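PDB 4PAG: periplasmic binding protein from Sulfurospirillum deleyianum, which probably binds a small solute in the periplasm and delivers it to an ABC transporter, and holds a histidine molecule in this crystal. Local coordinates for residues P28-M33 and P272-M276; G44-P48 and G72-N78; K52-G57 and K263-N267; N56-F60 and T320-L324. One frame throughout, in Å; residues are numbered along the deposited sequence.

Contact 1: P28-M33 and P272-M276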
loop_
_atom_site.group_PDB
_atom_site.type_symbol
_atom_site.label_atom_id
_atom_site.label_comp_id
_atom_site.label_asym_id
_atom_site.label_seq_id
_atom_site.Cartn_x
_atom_site.Cartn_y
_atom_site.Cartn_z
ATOM N N PRO A 28 -1.489 7.984 4.760
ATOM C CA PRO A 28 -2.411 6.871 4.537
ATOM C C PRO A 28 -1.849 5.456 4.795
ATOM O O PRO A 28 -2.575 4.623 5.329
ATOM C CB PRO A 28 -2.837 7.062 3.076
ATOM C CG PRO A 28 -2.743 8.532 2.865
ATOM C CD PRO A 28 -1.511 8.934 3.631
ATOM N N PRO A 29 -0.570 5.181 4.447
ATOM C CA PRO A 29 -0.059 3.844 4.795
ATOM C C PRO A 29 -0.242 3.517 6.285
ATOM O O PRO A 29 -0.538 2.370 6.653
ATOM C CB PRO A 29 1.440 3.944 4.467
ATOM C CG PRO A 29 1.555 5.057 3.489
ATOM C CD PRO A 29 0.473 6.028 3.847
ATOM N N ILE A 30 -0.077 4.533 7.127
ATOM C CA ILE A 30 -0.175 4.364 8.575
ATOM C C ILE A 30 -1.621 4.343 9.050
ATOM O O ILE A 30 -2.018 3.466 9.818
ATOM C CB ILE A 30 0.558 5.486 9.338
ATOM C CG1 ILE A 30 1.974 5.713 8.787
ATOM C CG2 ILE A 30 0.583 5.172 10.828
ATOM C CD1 ILE A 30 2.887 4.501 8.824
ATOM N N SER A 31 -2.401 5.325 8.608
ATOM C CA SER A 31 -3.811 5.396 8.951
ATOM C C SER A 31 -4.565 4.130 8.524
ATOM O O SER A 31 -5.362 3.616 9.297
ATOM C CB SER A 31 -4.444 6.648 8.340
ATOM O OG SER A 31 -3.800 7.792 8.886
ATOM N N PHE A 32 -4.300 3.620 7.318
ATOM C CA PHE A 32 -4.964 2.393 6.847
ATOM C C PHE A 32 -4.632 1.199 7.746
ATOM O O PHE A 32 -5.488 0.372 8.034
ATOM C CB PHE A 32 -4.574 2.072 5.392
ATOM C CG PHE A 32 -5.172 2.992 4.351
ATOM C CD1 PHE A 32 -5.855 4.155 4.684
ATOM C CD2 PHE A 32 -5.007 2.693 3.001
ATOM C CE1 PHE A 32 -6.382 4.980 3.695
ATOM C CE2 PHE A 32 -5.531 3.515 2.011
ATOM C CZ PHE A 32 -6.213 4.663 2.356
HETATM N N MSE A 33 -3.387 1.116 8.192
HETATM C CA MSE A 33 -2.930 0.014 9.045
HETATM C C MSE A 33 -3.536 0.099 10.429
HETATM O O MSE A 33 -3.945 -0.915 11.009
HETATM C CB MSE A 33 -1.406 0.081 9.088
HETATM C CG MSE A 33 -0.791 -1.023 9.931
HETATM SE SE MSE A 33 1.125 -1.179 9.485
HETATM C CE MSE A 33 1.655 0.709 9.429
ATOM N N PRO A 272 -2.101 4.645 -1.431
ATOM C CA PRO A 272 -0.778 4.523 -0.840
ATOM C C PRO A 272 -0.136 3.131 -0.884
ATOM O O PRO A 272 -0.834 2.122 -0.994
ATOM C CB PRO A 272 -1.057 4.840 0.622
ATOM C CG PRO A 272 -2.402 4.213 0.847
ATOM C CD PRO A 272 -3.158 4.383 -0.439
ATOM N N PRO A 273 1.199 3.087 -0.740
ATOM C CA PRO A 273 1.856 1.866 -0.294
ATOM C C PRO A 273 1.245 1.496 1.054
ATOM O O PRO A 273 1.021 2.377 1.879
ATOM C CB PRO A 273 3.320 2.277 -0.111
ATOM C CG PRO A 273 3.463 3.607 -0.733
ATOM C CD PRO A 273 2.113 4.236 -0.790
ATOM N N SER A 274 0.917 0.229 1.259
ATOM C CA SER A 274 0.322 -0.193 2.521
ATOM C C SER A 274 0.392 -1.704 2.702
ATOM O O SER A 274 0.809 -2.444 1.802
ATOM C CB SER A 274 -1.146 0.247 2.606
ATOM O OG SER A 274 -1.988 -0.631 1.866
ATOM N N PHE A 275 -0.043 -2.137 3.880
ATOM C CA PHE A 275 -0.181 -3.551 4.209
ATOM C C PHE A 275 -1.019 -4.348 3.190
ATOM O O PHE A 275 -0.926 -5.571 3.143
ATOM C CB PHE A 275 -0.823 -3.687 5.589
ATOM C CG PHE A 275 -2.285 -3.408 5.580
ATOM C CD1 PHE A 275 -2.758 -2.122 5.730
ATOM C CD2 PHE A 275 -3.197 -4.439 5.362
ATOM C CE1 PHE A 275 -4.123 -1.865 5.687
ATOM C CE2 PHE A 275 -4.550 -4.186 5.313
ATOM C CZ PHE A 275 -5.020 -2.893 5.481
HETATM N N MSE A 276 -1.848 -3.676 2.395
HETATM C CA MSE A 276 -2.624 -4.362 1.342
HETATM C C MSE A 276 -1.725 -5.139 0.401
HETATM O O MSE A 276 -2.173 -6.095 -0.256
HETATM C CB MSE A 276 -3.423 -3.375 0.491
HETATM C CG MSE A 276 -4.509 -2.615 1.238
HETATM SE SE MSE A 276 -5.931 -3.791 1.927
HETATM C CE MSE A 276 -6.713 -4.390 0.214
HETATM O O HOH W 1 0.332 -0.072 5.810
#

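Contact 2: G44-P48 and G72-N78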
loop_
_atom_site.group_PDB
_atom_site.type_symbol
_atom_site.label_atom_id
_atom_site.label_comp_id
_atom_site.label_asym_id
_atom_site.label_seq_id
_atom_site.Cartn_x
_atom_site.Cartn_y
_atom_site.Cartn_z
ATOM N N GLY A 44 -8.685 11.119 12.998
ATOM C CA GLY A 44 -8.843 11.654 11.663
ATOM C C GLY A 44 -8.125 10.818 10.617
ATOM O O GLY A 44 -7.367 9.899 10.954
ATOM N N VAL A 45 -8.394 11.131 9.350
ATOM C CA VAL A 45 -7.707 10.513 8.222
ATOM C C VAL A 45 -6.814 11.575 7.556
ATOM O O VAL A 45 -6.870 12.764 7.912
ATOM C CB VAL A 45 -8.698 9.889 7.204
ATOM C CG1 VAL A 45 -9.433 8.711 7.827
ATOM C CG2 VAL A 45 -9.697 10.915 6.684
ATOM N N ASN A 46 -5.986 11.148 6.607
ATOM C CA ASN A 46 -5.032 12.044 5.952
ATOM C C ASN A 46 -5.582 12.619 4.652
ATOM O O ASN A 46 -5.291 13.763 4.309
ATOM C CB ASN A 46 -3.718 11.310 5.670
ATOM C CG ASN A 46 -3.181 10.606 6.890
ATOM O OD1 ASN A 46 -3.260 9.383 6.992
ATOM N ND2 ASN A 46 -2.672 11.377 7.847
ATOM N N SER A 47 -6.355 11.801 3.940
ATOM C CA SER A 47 -6.952 12.135 2.650
ATOM C C SER A 47 -8.430 11.729 2.667
ATOM O O SER A 47 -8.852 10.968 3.541
ATOM C CB SER A 47 -6.253 11.351 1.533
ATOM O OG SER A 47 -4.878 11.661 1.457
ATOM N N PRO A 48 -9.217 12.214 1.694
ATOM C CA PRO A 48 -10.607 11.763 1.576
ATOM C C PRO A 48 -10.684 10.246 1.512
ATOM O O PRO A 48 -9.896 9.616 0.802
ATOM C CB PRO A 48 -11.071 12.375 0.248
ATOM C CG PRO A 48 -10.170 13.531 0.014
ATOM C CD PRO A 48 -8.864 13.220 0.674
ATOM N N GLY A 72 -5.006 16.023 7.026
ATOM C CA GLY A 72 -3.792 16.119 6.230
ATOM C C GLY A 72 -2.727 15.153 6.709
ATOM O O GLY A 72 -2.977 14.306 7.567
ATOM N N GLY A 73 -1.533 15.278 6.156
ATOM C CA GLY A 73 -0.453 14.364 6.473
ATOM C C GLY A 73 0.816 14.690 5.717
ATOM O O GLY A 73 0.839 15.602 4.877
ATOM N N TRP A 74 1.870 13.934 6.024
ATOM C CA TRP A 74 3.169 14.088 5.385
ATOM C C TRP A 74 3.315 13.003 4.332
ATOM O O TRP A 74 3.733 11.885 4.641
ATOM C CB TRP A 74 4.290 13.948 6.411
ATOM C CG TRP A 74 4.359 15.028 7.453
ATOM C CD1 TRP A 74 5.084 16.181 7.385
ATOM C CD2 TRP A 74 3.716 15.033 8.730
ATOM N NE1 TRP A 74 4.930 16.908 8.545
ATOM C CE2 TRP A 74 4.093 16.226 9.386
ATOM C CE3 TRP A 74 2.853 14.151 9.382
ATOM C CZ2 TRP A 74 3.633 16.559 10.667
ATOM C CZ3 TRP A 74 2.395 14.481 10.658
ATOM C CH2 TRP A 74 2.788 15.678 11.286
ATOM N N HIS A 75 2.945 13.333 3.097
ATOM C CA HIS A 75 3.028 12.403 1.967
ATOM C C HIS A 75 2.710 13.156 0.667
ATOM O O HIS A 75 2.258 14.306 0.695
ATOM C CB HIS A 75 2.080 11.204 2.155
ATOM C CG HIS A 75 0.661 11.602 2.370
ATOM N ND1 HIS A 75 -0.323 11.394 1.429
ATOM C CD2 HIS A 75 0.067 12.241 3.405
ATOM C CE1 HIS A 75 -1.467 11.871 1.884
ATOM N NE2 HIS A 75 -1.256 12.397 3.078
ATOM N N GLY A 76 2.951 12.505 -0.467
ATOM C CA GLY A 76 2.830 13.145 -1.780
ATOM C C GLY A 76 1.516 13.879 -2.007
ATOM O O GLY A 76 0.434 13.331 -1.754
ATOM N N ASN A 77 1.615 15.125 -2.473
ATOM C CA ASN A 77 0.444 15.950 -2.789
ATOM C C ASN A 77 -0.435 16.254 -1.568
ATOM O O ASN A 77 -1.653 16.434 -1.694
ATOM C CB ASN A 77 -0.387 15.294 -3.900
ATOM C CG ASN A 77 0.427 15.015 -5.145
ATOM O OD1 ASN A 77 0.692 13.860 -5.484
ATOM N ND2 ASN A 77 0.843 16.076 -5.827
ATOM N N ASN A 78 0.187 16.310 -0.392
ATOM C CA ASN A 78 -0.520 16.675 0.834
ATOM C C ASN A 78 0.420 17.349 1.841
ATOM O O ASN A 78 1.647 17.287 1.715
ATOM C CB ASN A 78 -1.186 15.432 1.449
ATOM C CG ASN A 78 -2.540 15.731 2.081
ATOM O OD1 ASN A 78 -2.965 16.877 2.174
ATOM N ND2 ASN A 78 -3.225 14.686 2.512
#

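Contact 3: K52-G57 and K263-N267. With HIS (histidine), chain E.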
loop_
_atom_site.group_PDB
_atom_site.type_symbol
_atom_site.label_atom_id
_atom_site.label_comp_id
_atom_site.label_asym_id
_atom_site.label_seq_id
_atom_site.Cartn_x
_atom_site.Cartn_y
_atom_site.Cartn_z
ATOM N N LYS A 52 -9.533 8.833 -5.999
ATOM C CA LYS A 52 -9.264 8.183 -7.284
ATOM C C LYS A 52 -8.625 6.789 -7.142
ATOM O O LYS A 52 -8.849 5.908 -7.969
ATOM C CB LYS A 52 -8.377 9.084 -8.144
ATOM C CG LYS A 52 -8.303 8.663 -9.603
ATOM C CD LYS A 52 -7.729 9.777 -10.457
ATOM C CE LYS A 52 -7.402 9.278 -11.856
ATOM N NZ LYS A 52 -7.035 10.382 -12.779
ATOM N N ASP A 53 -7.838 6.598 -6.087
ATOM C CA ASP A 53 -7.025 5.390 -5.929
ATOM C C ASP A 53 -7.613 4.394 -4.923
ATOM O O ASP A 53 -7.135 3.260 -4.805
ATOM C CB ASP A 53 -5.613 5.796 -5.487
ATOM C CG ASP A 53 -4.936 6.728 -6.480
ATOM O OD1 ASP A 53 -4.830 6.360 -7.670
ATOM O OD2 ASP A 53 -4.502 7.833 -6.080
ATOM N N ASN A 54 -8.630 4.835 -4.184
ATOM C CA ASN A 54 -9.230 4.047 -3.112
ATOM C C ASN A 54 -10.746 4.241 -3.168
ATOM O O ASN A 54 -11.233 5.364 -3.006
ATOM C CB ASN A 54 -8.664 4.472 -1.751
ATOM C CG ASN A 54 -7.145 4.383 -1.692
ATOM O OD1 ASN A 54 -6.587 3.379 -1.260
ATOM N ND2 ASN A 54 -6.471 5.433 -2.139
ATOM N N ASN A 55 -11.472 3.150 -3.420
ATOM C CA ASN A 55 -12.885 3.196 -3.805
ATOM C C ASN A 55 -13.775 2.327 -2.929
ATOM O O ASN A 55 -13.319 1.367 -2.327
ATOM C CB ASN A 55 -13.071 2.658 -5.245
ATOM C CG ASN A 55 -12.322 3.456 -6.289
ATOM O OD1 ASN A 55 -11.868 4.582 -6.054
ATOM N ND2 ASN A 55 -12.190 2.873 -7.462
ATOM N N ASN A 56 -15.069 2.631 -2.939
ATOM C CA ASN A 56 -16.101 1.772 -2.357
ATOM C C ASN A 56 -15.944 1.535 -0.855
ATOM O O ASN A 56 -16.393 0.517 -0.331
ATOM C CB ASN A 56 -16.165 0.422 -3.094
ATOM C CG ASN A 56 -16.491 0.566 -4.570
ATOM O OD1 ASN A 56 -15.752 0.089 -5.438
ATOM N ND2 ASN A 56 -17.605 1.216 -4.864
ATOM N N GLY A 57 -15.333 2.481 -0.154
ATOM C CA GLY A 57 -15.059 2.313 1.270
ATOM C C GLY A 57 -16.296 2.010 2.096
ATOM O O GLY A 57 -16.236 1.233 3.040
ATOM N N LYS A 263 -8.987 -1.553 -6.021
ATOM C CA LYS A 263 -8.941 -0.355 -5.184
ATOM C C LYS A 263 -9.903 -0.352 -4.007
ATOM O O LYS A 263 -9.940 0.629 -3.265
ATOM C CB LYS A 263 -9.232 0.871 -6.053
ATOM C CG LYS A 263 -8.188 1.094 -7.121
ATOM C CD LYS A 263 -8.594 2.133 -8.128
ATOM C CE LYS A 263 -7.481 2.315 -9.143
ATOM N NZ LYS A 263 -7.391 1.162 -10.075
ATOM N N SER A 264 -10.665 -1.432 -3.826
ATOM C CA SER A 264 -11.764 -1.460 -2.865
ATOM C C SER A 264 -11.435 -2.289 -1.618
ATOM O O SER A 264 -11.257 -3.503 -1.716
ATOM C CB SER A 264 -13.023 -2.014 -3.533
ATOM O OG SER A 264 -13.388 -1.220 -4.652
ATOM N N PRO A 265 -11.367 -1.645 -0.436
ATOM C CA PRO A 265 -11.527 -0.223 -0.139
ATOM C C PRO A 265 -10.216 0.572 -0.171
ATOM O O PRO A 265 -10.241 1.809 -0.184
ATOM C CB PRO A 265 -12.070 -0.251 1.283
ATOM C CG PRO A 265 -11.337 -1.395 1.900
ATOM C CD PRO A 265 -11.249 -2.432 0.811
ATOM N N PHE A 266 -9.087 -0.137 -0.142
ATOM C CA PHE A 266 -7.772 0.471 -0.222
ATOM C C PHE A 266 -7.059 -0.131 -1.433
ATOM O O PHE A 266 -7.248 -1.306 -1.756
ATOM C CB PHE A 266 -6.925 0.151 1.014
ATOM C CG PHE A 266 -7.520 0.560 2.334
ATOM C CD1 PHE A 266 -8.339 1.684 2.469
ATOM C CD2 PHE A 266 -7.183 -0.156 3.482
ATOM C CE1 PHE A 266 -8.840 2.050 3.717
ATOM C CE2 PHE A 266 -7.674 0.212 4.726
ATOM C CZ PHE A 266 -8.499 1.320 4.844
ATOM N N ASN A 267 -6.212 0.661 -2.076
ATOM C CA ASN A 267 -5.462 0.196 -3.247
ATOM C C ASN A 267 -4.567 -0.996 -2.904
ATOM O O ASN A 267 -3.878 -0.995 -1.874
ATOM C CB ASN A 267 -4.624 1.344 -3.785
ATOM C CG ASN A 267 -4.173 1.127 -5.216
ATOM O OD1 ASN A 267 -3.272 0.316 -5.494
ATOM N ND2 ASN A 267 -4.776 1.871 -6.135
HETATM N N HIS E . -12.461 -1.097 -12.089
HETATM C CA HIS E . -11.818 -0.694 -10.808
HETATM C C HIS E . -11.369 0.759 -10.866
HETATM O O HIS E . -10.189 1.116 -10.991
HETATM C CB HIS E . -10.644 -1.607 -10.477
HETATM C CG HIS E . -10.957 -3.064 -10.618
HETATM N ND1 HIS E . -10.005 -4.004 -10.950
HETATM C CD2 HIS E . -12.120 -3.740 -10.477
HETATM C CE1 HIS E . -10.566 -5.199 -10.996
HETATM N NE2 HIS E . -11.849 -5.067 -10.713
HETATM O OXT HIS E . -12.226 1.626 -10.794
#

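Contact 4: N56-F60 and T320-L324. With HIS (histidine), chain E.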
loop_
_atom_site.group_PDB
_atom_site.type_symbol
_atom_site.label_atom_id
_atom_site.label_comp_id
_atom_site.label_asym_id
_atom_site.label_seq_id
_atom_site.Cartn_x
_atom_site.Cartn_y
_atom_site.Cartn_z
ATOM N N ASN A 56 -15.069 2.631 -2.939
ATOM C CA ASN A 56 -16.101 1.772 -2.357
ATOM C C ASN A 56 -15.944 1.535 -0.855
ATOM O O ASN A 56 -16.393 0.517 -0.331
ATOM C CB ASN A 56 -16.165 0.422 -3.094
ATOM C CG ASN A 56 -16.491 0.566 -4.570
ATOM O OD1 ASN A 56 -15.752 0.089 -5.438
ATOM N ND2 ASN A 56 -17.605 1.216 -4.864
ATOM N N GLY A 57 -15.333 2.481 -0.154
ATOM C CA GLY A 57 -15.059 2.313 1.270
ATOM C C GLY A 57 -16.296 2.010 2.096
ATOM O O GLY A 57 -16.236 1.233 3.040
ATOM N N GLU A 58 -17.429 2.599 1.730
ATOM C CA GLU A 58 -18.657 2.430 2.518
ATOM C C GLU A 58 -19.140 0.973 2.569
ATOM O O GLU A 58 -19.834 0.575 3.501
ATOM C CB GLU A 58 -19.768 3.373 2.022
ATOM C CG GLU A 58 -20.376 3.028 0.667
ATOM C CD GLU A 58 -19.494 3.401 -0.517
ATOM O OE1 GLU A 58 -18.435 4.041 -0.313
ATOM O OE2 GLU A 58 -19.863 3.044 -1.662
ATOM N N LYS A 59 -18.750 0.174 1.582
ATOM C CA LYS A 59 -19.122 -1.236 1.542
ATOM C C LYS A 59 -18.202 -2.111 2.414
ATOM O O LYS A 59 -18.580 -3.224 2.774
ATOM C CB LYS A 59 -19.098 -1.742 0.092
ATOM C CG LYS A 59 -19.903 -0.896 -0.900
ATOM C CD LYS A 59 -21.408 -1.022 -0.706
ATOM C CE LYS A 59 -21.902 -2.418 -1.074
ATOM N NZ LYS A 59 -23.385 -2.516 -1.180
ATOM N N PHE A 60 -17.010 -1.611 2.756
ATOM C CA PHE A 60 -15.984 -2.413 3.432
ATOM C C PHE A 60 -15.521 -1.881 4.792
ATOM O O PHE A 60 -14.985 -2.643 5.591
ATOM C CB PHE A 60 -14.753 -2.521 2.530
ATOM C CG PHE A 60 -14.982 -3.306 1.270
ATOM C CD1 PHE A 60 -14.809 -4.677 1.258
ATOM C CD2 PHE A 60 -15.335 -2.673 0.093
ATOM C CE1 PHE A 60 -15.002 -5.400 0.101
ATOM C CE2 PHE A 60 -15.531 -3.395 -1.078
ATOM C CZ PHE A 60 -15.369 -4.757 -1.071
ATOM N N THR A 320 -17.162 -8.509 -9.273
ATOM C CA THR A 320 -17.524 -7.092 -9.277
ATOM C C THR A 320 -16.385 -6.173 -8.858
ATOM O O THR A 320 -16.070 -5.217 -9.554
ATOM C CB THR A 320 -18.720 -6.831 -8.338
ATOM O OG1 THR A 320 -19.859 -7.555 -8.811
ATOM C CG2 THR A 320 -19.064 -5.344 -8.270
ATOM N N TYR A 321 -15.785 -6.446 -7.709
ATOM C CA TYR A 321 -14.752 -5.564 -7.179
ATOM C C TYR A 321 -13.344 -5.843 -7.697
ATOM O O TYR A 321 -12.533 -4.921 -7.770
ATOM C CB TYR A 321 -14.771 -5.602 -5.652
ATOM C CG TYR A 321 -16.062 -5.056 -5.094
ATOM C CD1 TYR A 321 -16.332 -3.697 -5.146
ATOM C CD2 TYR A 321 -17.019 -5.893 -4.535
ATOM C CE1 TYR A 321 -17.515 -3.185 -4.650
ATOM C CE2 TYR A 321 -18.205 -5.391 -4.036
ATOM C CZ TYR A 321 -18.448 -4.036 -4.094
ATOM O OH TYR A 321 -19.620 -3.517 -3.598
ATOM N N PHE A 322 -13.055 -7.096 -8.053
ATOM C CA PHE A 322 -11.664 -7.527 -8.296
ATOM C C PHE A 322 -11.394 -8.290 -9.601
ATOM O O PHE A 322 -10.236 -8.604 -9.891
ATOM C CB PHE A 322 -11.184 -8.383 -7.120
ATOM C CG PHE A 322 -11.543 -7.811 -5.775
ATOM C CD1 PHE A 322 -11.139 -6.539 -5.432
ATOM C CD2 PHE A 322 -12.283 -8.541 -4.864
ATOM C CE1 PHE A 322 -11.468 -5.992 -4.203
ATOM C CE2 PHE A 322 -12.616 -8.006 -3.626
ATOM C CZ PHE A 322 -12.205 -6.729 -3.298
ATOM N N LYS A 323 -12.439 -8.576 -10.380
ATOM C CA LYS A 323 -12.318 -9.372 -11.605
ATOM C C LYS A 323 -11.652 -10.722 -11.334
ATOM O O LYS A 323 -10.809 -11.189 -12.102
ATOM C CB LYS A 323 -11.565 -8.604 -12.702
ATOM C CG LYS A 323 -12.279 -7.361 -13.209
ATOM C CD LYS A 323 -11.335 -6.480 -14.018
ATOM C CE LYS A 323 -11.881 -5.071 -14.219
ATOM N NZ LYS A 323 -10.936 -4.226 -15.007
ATOM N N LEU A 324 -12.047 -11.347 -10.234
ATOM C CA LEU A 324 -11.542 -12.654 -9.861
ATOM C C LEU A 324 -12.717 -13.598 -9.634
ATOM O O LEU A 324 -12.524 -14.788 -9.401
ATOM C CB LEU A 324 -10.693 -12.547 -8.595
ATOM C CG LEU A 324 -9.422 -11.699 -8.701
ATOM C CD1 LEU A 324 -8.777 -11.559 -7.333
ATOM C CD2 LEU A 324 -8.432 -12.288 -9.695
HETATM N N HIS E . -12.461 -1.097 -12.089
HETATM C CA HIS E . -11.818 -0.694 -10.808
HETATM C C HIS E . -11.369 0.759 -10.866
HETATM O O HIS E . -10.189 1.116 -10.991
HETATM C CB HIS E . -10.644 -1.607 -10.477
HETATM C CG HIS E . -10.957 -3.064 -10.618
HETATM N ND1 HIS E . -10.005 -4.004 -10.950
HETATM C CD2 HIS E . -12.120 -3.740 -10.477
HETATM C CE1 HIS E . -10.566 -5.199 -10.996
HETATM N NE2 HIS E . -11.849 -5.067 -10.713
HETATM O OXT HIS E . -12.226 1.626 -10.794
#

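Contact 1: P28-M33 and P272-M276
Prolines at the start of a helix cost nothing in hydrogen bonding, since the first turn needs no backbone N-H, and helix 28-37 puts two there to use as a packing surface. Pro28 comes first, its CB 3.6 Å from CG of Pro272, a residue preceded by a cis peptide bond. Pro29 follows, with CD 3.8 Å from CB of Pro272 and CB only 3.1 Å from the carbonyl O of Pro273, a buried oxygen that has no polar partner in the model. The carbonyl O of Pro29 looks after itself differently: a water donates to it at 2.7 Å and accepts from Phe275 N at 2.9 Å, bridging two backbones that share no direct hydrogen bond. One turn on, Phe32 sets CE2 3.4 Å from CG of Pro272, while its own CB meets CE1 of Phe275 at 4.0 Å. Met33, present as selenomethionine, closes the row with CB 4.2 Å from CD1 of Phe275. Across the gap, Ser274 OG accepts from Met276 N at 3.1 Å, a capping bond just before helix 277-288. The contact thus packs the start of the first helix after strand 23-25 on the loop between strand 258-260 and helix 277-288, near the centre of the chain, probably where the two lobes of this family's periplasmic binding fold meet.

Contact 2: G44-P48 and G72-N78
A single asparagine can stitch two irregular loops together, and Asn46 does so with both its side chain and its backbone. Its ND2 donates to Gly72 O at 3.0 Å and nearly in line (167°), while its own carbonyl O accepts from Asn78 ND2 at 2.9 Å, a more bent bond of 135°. The other end of the amide is taken up by Ser31, whose OG pairs with Asn46 OD1. Weaker CA-H...O contacts reinforce the pairing in both directions: Asn46 CA lies 3.5 Å from Gly72 O, and Gly72 CA lies 3.4 Å from Asn46 O. The two glycines have different reasons to be there: Gly72 has a positive phi (73°), a conformation easy for glycine, whereas at Gly73 a CB would collide with Asn46 ND2. Beyond this polar centre, the type II turn from His75 to Asn78 folds the chain back so that both of its end residues face 44-48. The imidazole of His75 packs with NE2 3.7 Å from Asn46 CB, and Ser47 OG sits near the ring plane, 3.4 Å from His75 CE1. The loops lie beside the start of helix 28-37, where Pro28 touches Asn46, Ser47 and His75; Tyr24 of strand 23-25 bonds to Gly72 O, and Trp74 turns the other way, onto helix 99-112.

Contact 3: K52-G57 and K263-N267
Neither segment is regular, yet their CA atoms come as near as 4.6 Å, between Gly57 CA and Pro265 CA. Asn55 N donates to Lys263 O at 3.0 Å in an almost straight bond, and Asn55 O in turn receives CA-H...O contacts from Ser264 CA at 3.3 Å and Pro265 CA at 3.2 Å, an approach made at the cis peptide between these two residues. The side chains add cross-bonds: Asn54 OD1 accepts from Asn267 N at 2.9 Å, Asn267 ND2 donates to Asp53 O at 3.0 Å and also to Gln233, and Ser264 OG donates to Asn56 OD1 at 2.8 Å. Lys263, anchored by Gln233 and Val261, reaches the bound histidine, its NZ 2.9 Å from the ligand carboxylate O; Asn55 also lines this pocket. Lys263 follows closely on strand 258-260, at the edge of the parallel sheet, while Pro265 packs against Phe60 of helix 57-60 and against Tyr305 and Phe309 of helix 297-309.

Contact 4: N56-F60 and T320-L324
A T-shaped aromatic pair is the heart of this contact, which brings the short, weakly bonded helix 57-60 up to the chain's C-terminal helix 315-322, beside the ligand pocket of this two-lobed binding-protein fold. In the aromatic group, Phe60 turns its edge to the face of Tyr321: ring centroids are 5.2 Å apart, the planes stand at 78°, and Phe60 CZ lies 4.0 Å from Tyr321 CD2. The same CZ approaches CZ of Phe322 at 4.3 Å, so one phenyl tip fits against two consecutive residues; Phe322 in turn meets the rings of Trp268 and Tyr305. The remaining approaches between the segments are isolated contacts at the rim of the tyrosine ring, with no hydrogen bond or salt bridge. Asn56 OD1, already engaged by Ser264 OG, lies near the ring plane, 3.8 Å from Tyr321 CE1, and the aliphatic part of Lys59 brings CE to 3.6 Å from Tyr321 OH. A third group of contacts belongs to the bound histidine, which rests against backbone and side-chain atoms at the end of the helix. Lys323, where phi turns positive (55°) and the helical path breaks, places CD 3.4 Å from the ligand CE1, and also makes a cation-pi interaction with Tyr238. Closest of all these ligand approaches is Tyr321 O, 3.0 Å from ligand CD2.

Overall arrangement
Depth alone does not set the chemistry of these four contacts. Contacts 1 and 3 are buried and use the same long loop between strand 258-260 and helix 277-288, yet contact 1 is proline and aromatic packing with one bridging water, whereas contact 3 is rich in hydrogen bonds. Phe32 and Phe266 stack to join them. Contact 2, partly buried, is polar and touches contact 1 through Ser31 OG and Asn46 OD1. Contact 4, also partly buried but chiefly aromatic, shares Asn56 and Gly57 with contact 3, and both touch the bound histidine. Contacts 2 and 4 lie farthest apart, their centres about 23 Å from each other.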